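Local coordinates for putative exported protein (Bordetella pertussis Tohama I, PDB 2PFZ), which binds pyroglutamic acid as the extracytoplasmic solute receptor of a tripartite ATP-independent periplasmic (TRAP) transport system, probably handing it on for uptake, at residues K24-D27 with K33-I36; T86-S91 with K241-K246. All blocks are in the same frame, centred on the assembly; numbering follows the deposited sequence.

Contact 1 (K24-D27 with K33-I36); sequences KDVD and KLKI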
loop_
_atom_site.group_PDB
_atom_site.type_symbol
_atom_site.label_atom_id
_atom_site.label_comp_id
_atom_site.label_asym_id
_atom_site.label_seq_id
_atom_site.Cartn_x
_atom_site.Cartn_y
_atom_site.Cartn_z
ATOM N N LYS A 24 6.583 -20.428 -0.095
ATOM C CA LYS A 24 6.454 -21.779 -0.652
ATOM C C LYS A 24 7.098 -21.913 -2.040
ATOM O O LYS A 24 7.736 -22.917 -2.319
ATOM C CB LYS A 24 4.979 -22.207 -0.730
ATOM C CG LYS A 24 4.271 -22.320 0.617
ATOM C CD LYS A 24 2.852 -22.802 0.455
ATOM C CE LYS A 24 2.136 -22.807 1.813
ATOM N NZ LYS A 24 0.688 -23.165 1.710
ATOM N N ASP A 25 6.927 -20.913 -2.909
ATOM C CA ASP A 25 7.564 -20.910 -4.228
ATOM C C ASP A 25 9.090 -20.818 -4.135
ATOM O O ASP A 25 9.796 -21.464 -4.902
ATOM C CB ASP A 25 7.034 -19.768 -5.111
ATOM C CG ASP A 25 5.584 -19.975 -5.564
ATOM O OD1 ASP A 25 4.983 -21.044 -5.285
ATOM O OD2 ASP A 25 5.031 -19.039 -6.196
ATOM N N VAL A 26 9.602 -20.010 -3.207
ATOM C CA VAL A 26 11.060 -19.877 -3.051
ATOM C C VAL A 26 11.674 -21.197 -2.576
ATOM O O VAL A 26 12.740 -21.591 -3.061
ATOM C CB VAL A 26 11.463 -18.750 -2.068
ATOM C CG1 VAL A 26 13.000 -18.692 -1.928
ATOM C CG2 VAL A 26 10.941 -17.407 -2.534
ATOM N N ASP A 27 11.001 -21.851 -1.631
ATOM C CA ASP A 27 11.388 -23.175 -1.161
ATOM C C ASP A 27 11.408 -24.149 -2.351
ATOM O O ASP A 27 12.450 -24.751 -2.654
ATOM C CB ASP A 27 10.413 -23.615 -0.064
ATOM C CG ASP A 27 10.888 -24.826 0.718
ATOM O OD1 ASP A 27 12.088 -25.133 0.737
ATOM O OD2 ASP A 27 10.030 -25.478 1.340
ATOM N N LYS A 33 16.922 -24.680 -0.626
ATOM C CA LYS A 33 18.135 -23.982 -0.224
ATOM C C LYS A 33 17.847 -22.579 0.355
ATOM O O LYS A 33 18.700 -21.985 1.006
ATOM C CB LYS A 33 19.127 -23.927 -1.383
ATOM C CG LYS A 33 20.581 -23.677 -0.972
ATOM C CD LYS A 33 21.209 -24.844 -0.152
ATOM C CE LYS A 33 22.597 -24.455 0.438
ATOM N NZ LYS A 33 22.605 -23.986 1.865
ATOM N N LEU A 34 16.648 -22.056 0.123
ATOM C CA LEU A 34 16.259 -20.799 0.760
ATOM C C LEU A 34 14.909 -20.934 1.449
ATOM O O LEU A 34 13.878 -21.106 0.788
ATOM C CB LEU A 34 16.261 -19.646 -0.244
ATOM C CG LEU A 34 15.918 -18.236 0.273
ATOM C CD1 LEU A 34 16.765 -17.879 1.498
ATOM C CD2 LEU A 34 16.057 -17.183 -0.838
ATOM N N LYS A 35 14.928 -20.839 2.778
ATOM C CA LYS A 35 13.700 -20.947 3.562
ATOM C C LYS A 35 13.391 -19.617 4.201
ATOM O O LYS A 35 14.195 -19.096 4.957
ATOM C CB LYS A 35 13.785 -22.041 4.621
ATOM C CG LYS A 35 14.067 -23.433 4.013
ATOM C CD LYS A 35 13.217 -24.494 4.660
ATOM C CE LYS A 35 13.706 -25.897 4.304
ATOM N NZ LYS A 35 13.356 -26.295 2.915
ATOM N N ILE A 36 12.224 -19.071 3.880
ATOM C CA ILE A 36 11.849 -17.761 4.408
ATOM C C ILE A 36 10.740 -17.911 5.442
ATOM O O ILE A 36 9.706 -18.539 5.186
ATOM C CB ILE A 36 11.453 -16.759 3.298
ATOM C CG1 ILE A 36 12.605 -16.555 2.320
ATOM C CG2 ILE A 36 11.016 -15.395 3.909
ATOM C CD1 ILE A 36 12.179 -15.911 0.989
#
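Asp27 and Lys35 bring the two backbones closest, with 5.7 Å between Asp27 CA and Lys35 CA, where the last turns of helix 14-30 meet the start of strand 35-39. This is the helix-to-strand return of the beta-alpha-beta unit formed by strand 2-6, helix 14-30 and strand 35-39. On the buried side, Val26 splits its two methyls between two partners. Val26 CG1 lies anti to the backbone N (chi1 179°). This puts Val26 CG1 3.6 Å from Leu34 CD2. Val26 CG2 meets Ile36 CD1 at 4.0 Å. These two side chains cross at about a right angle. Trp3 of strand 2-6 touches both Leu34 and Ile36, and Ala231 of the long helix 222-256 touches Val26. On the outer side, Lys35 bends at chi2 and chi4, and its NZ forms a salt bridge with Asp27 OD1 at 2.8 Å. The ammonium comes from the syn side, 26° out of the carboxylate plane. Asp27 OD2 stays farther away, at 3.8 Å from Lys35 NZ, so one oxygen carries the bond. The contact thus combines an apolar inner seam with a single ion pair in a more exposed setting, where solvent would probably weaken the charge attraction.

Contact 2 (T86-S91 with K241-K246); sequences TGYDAS and KLSQEK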
loop_
_atom_site.group_PDB
_atom_site.type_symbol
_atom_site.label_atom_id
_atom_site.label_comp_id
_atom_site.label_asym_id
_atom_site.label_seq_id
_atom_site.Cartn_x
_atom_site.Cartn_y
_atom_site.Cartn_z
ATOM N N THR A 86 -6.523 5.766 -11.014
ATOM C CA THR A 86 -7.709 5.437 -10.230
ATOM C C THR A 86 -8.307 4.091 -10.663
ATOM O O THR A 86 -9.512 3.885 -10.607
ATOM C CB THR A 86 -8.769 6.556 -10.404
ATOM O OG1 THR A 86 -9.015 6.740 -11.807
ATOM C CG2 THR A 86 -8.275 7.881 -9.793
ATOM N N GLY A 87 -7.456 3.169 -11.086
ATOM C CA GLY A 87 -7.896 1.818 -11.443
ATOM C C GLY A 87 -6.677 0.926 -11.526
ATOM O O GLY A 87 -5.554 1.425 -11.499
ATOM N N TYR A 88 -6.900 -0.386 -11.641
ATOM C CA TYR A 88 -5.787 -1.354 -11.684
ATOM C C TYR A 88 -4.846 -1.157 -12.885
ATOM O O TYR A 88 -3.629 -1.241 -12.742
ATOM C CB TYR A 88 -6.311 -2.781 -11.599
ATOM C CG TYR A 88 -6.637 -3.208 -10.182
ATOM C CD1 TYR A 88 -5.624 -3.626 -9.313
ATOM C CD2 TYR A 88 -7.951 -3.147 -9.680
ATOM C CE1 TYR A 88 -5.898 -4.018 -7.993
ATOM C CE2 TYR A 88 -8.233 -3.550 -8.353
ATOM C CZ TYR A 88 -7.194 -3.971 -7.525
ATOM O OH TYR A 88 -7.456 -4.381 -6.231
ATOM N N ASP A 89 -5.390 -0.910 -14.069
ATOM C CA ASP A 89 -4.537 -0.711 -15.241
ATOM C C ASP A 89 -3.703 0.562 -15.131
ATOM O O ASP A 89 -2.483 0.564 -15.393
ATOM C CB ASP A 89 -5.381 -0.690 -16.524
ATOM C CG ASP A 89 -4.549 -0.407 -17.758
ATOM O OD1 ASP A 89 -3.670 -1.225 -18.075
ATOM O OD2 ASP A 89 -4.786 0.635 -18.399
ATOM N N ALA A 90 -4.350 1.660 -14.753
ATOM C CA ALA A 90 -3.599 2.912 -14.579
ATOM C C ALA A 90 -2.571 2.750 -13.475
ATOM O O ALA A 90 -1.441 3.246 -13.576
ATOM C CB ALA A 90 -4.551 4.067 -14.273
ATOM N N SER A 91 -2.941 2.036 -12.415
ATOM C CA SER A 91 -2.019 1.798 -11.303
ATOM C C SER A 91 -0.798 0.982 -11.758
ATOM O O SER A 91 0.337 1.312 -11.395
ATOM C CB SER A 91 -2.713 1.031 -10.172
ATOM O OG SER A 91 -1.782 0.737 -9.120
ATOM N N LYS A 241 -3.285 -10.051 -9.393
ATOM C CA LYS A 241 -4.438 -10.906 -9.672
ATOM C C LYS A 241 -5.394 -10.990 -8.483
ATOM O O LYS A 241 -6.595 -10.702 -8.619
ATOM C CB LYS A 241 -3.954 -12.308 -10.104
ATOM C CG LYS A 241 -5.052 -13.322 -10.453
ATOM C CD LYS A 241 -4.443 -14.741 -10.600
ATOM C CE LYS A 241 -5.528 -15.829 -10.808
ATOM N NZ LYS A 241 -6.542 -15.485 -11.863
ATOM N N LEU A 242 -4.870 -11.363 -7.316
ATOM C CA LEU A 242 -5.717 -11.563 -6.131
ATOM C C LEU A 242 -6.280 -10.243 -5.596
ATOM O O LEU A 242 -7.401 -10.208 -5.083
ATOM C CB LEU A 242 -4.979 -12.332 -5.032
ATOM C CG LEU A 242 -4.789 -13.871 -5.177
ATOM C CD1 LEU A 242 -4.388 -14.428 -6.611
ATOM C CD2 LEU A 242 -3.795 -14.360 -4.122
ATOM N N SER A 243 -5.519 -9.162 -5.752
ATOM C CA SER A 243 -5.958 -7.859 -5.287
ATOM C C SER A 243 -7.218 -7.444 -6.043
ATOM O O SER A 243 -8.227 -7.090 -5.433
ATOM C CB SER A 243 -4.857 -6.818 -5.503
ATOM O OG SER A 243 -5.243 -5.576 -4.911
ATOM N N GLN A 244 -7.166 -7.538 -7.366
ATOM C CA GLN A 244 -8.308 -7.113 -8.207
ATOM C C GLN A 244 -9.493 -8.051 -8.045
ATOM O O GLN A 244 -10.629 -7.595 -7.898
ATOM C CB GLN A 244 -7.896 -7.078 -9.666
ATOM C CG GLN A 244 -9.065 -6.705 -10.611
ATOM C CD GLN A 244 -8.619 -6.532 -12.044
ATOM O OE1 GLN A 244 -9.448 -6.526 -12.959
ATOM N NE2 GLN A 244 -7.316 -6.368 -12.255
ATOM N N GLU A 245 -9.218 -9.357 -8.086
ATOM C CA GLU A 245 -10.275 -10.377 -7.971
ATOM C C GLU A 245 -11.066 -10.289 -6.672
ATOM O O GLU A 245 -12.309 -10.405 -6.676
ATOM C CB GLU A 245 -9.691 -11.777 -8.218
ATOM C CG GLU A 245 -9.368 -12.015 -9.717
ATOM C CD GLU A 245 -8.787 -13.379 -10.002
ATOM O OE1 GLU A 245 -8.775 -14.250 -9.091
ATOM O OE2 GLU A 245 -8.337 -13.585 -11.145
ATOM N N LYS A 246 -10.374 -10.053 -5.561
ATOM C CA LYS A 246 -11.044 -10.037 -4.250
ATOM C C LYS A 246 -11.729 -8.712 -3.920
ATOM O O LYS A 246 -12.575 -8.641 -3.006
ATOM C CB LYS A 246 -10.070 -10.457 -3.141
ATOM C CG LYS A 246 -9.735 -11.933 -3.188
ATOM C CD LYS A 246 -8.788 -12.333 -2.069
ATOM C CE LYS A 246 -8.057 -13.626 -2.419
ATOM N NZ LYS A 246 -8.956 -14.788 -2.694
#
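Tyr88 and Gln244 mark the nearest backbone approach, 7.2 Å from Tyr88 CA to Gln244 CA, between the first turn of helix 88-107 and the middle of helix 222-256. This is a helix-helix contact within the periplasmic binding protein fold of the DctP family. Gly87 is the N-cap residue of helix 88-107, and its O accepts a bond from Ser91 N.

Tyr88 carries the contact from its side. Its CG stands anti to the carbonyl carbon (chi1 -80°), and the ring extends to the other helix. Gln244 covers one ring face. Its CB sits 3.7 Å from the centroid of the Tyr88 ring, only 8° off the ring normal, which makes a CH-pi contact. From there the extended Gln244 chain runs back over the ring, opposite in direction to Tyr88. Gln244 NE2 ends 3.8 Å from Tyr88 CB, and the amide plane is 19° from the ring plane. The amide therefore lies nearly parallel to the ring.

Pro120, Leu205 and Trp240 also touch Tyr88. Ser243 contacts Pro120 and Leu14, and its side chain lies about 8 Å from the bound pyroglutamic acid. The contact is therefore near the ligand site, although none of its residues lines the pocket.

At the phenol end, the buried Ser243 OG lies at the ring edge, in its plane. Tyr88 OH donates to this oxygen, which also bonds to Ala118 O at the end of strand 111-118. The serine hydroxyl thus links the tyrosine to that strand, with 2.8 Å between Tyr88 OH and Ser243 OG.

From the N terminus, the chain runs through strand 2-6 and helix 14-30 before contact 1 closes a short loop into strand 35-39. Contact 2 opens later, at the start of helix 88-107. It closes a far longer loop, of 149 residues, on helix 222-256. The two contacts are in series and neither nest nor cross. Their centres are 27 Å apart, and their nearest atoms are about 10 Å apart without touching. Helix 222-256 is common to their surroundings: its Ala231 and Thr224 pack beside contact 1, and its residues 241-246 form half of contact 2. Contact 1 ties helix 14-30 to strand 35-39 within one beta-alpha-beta unit, whereas contact 2 ties two helices.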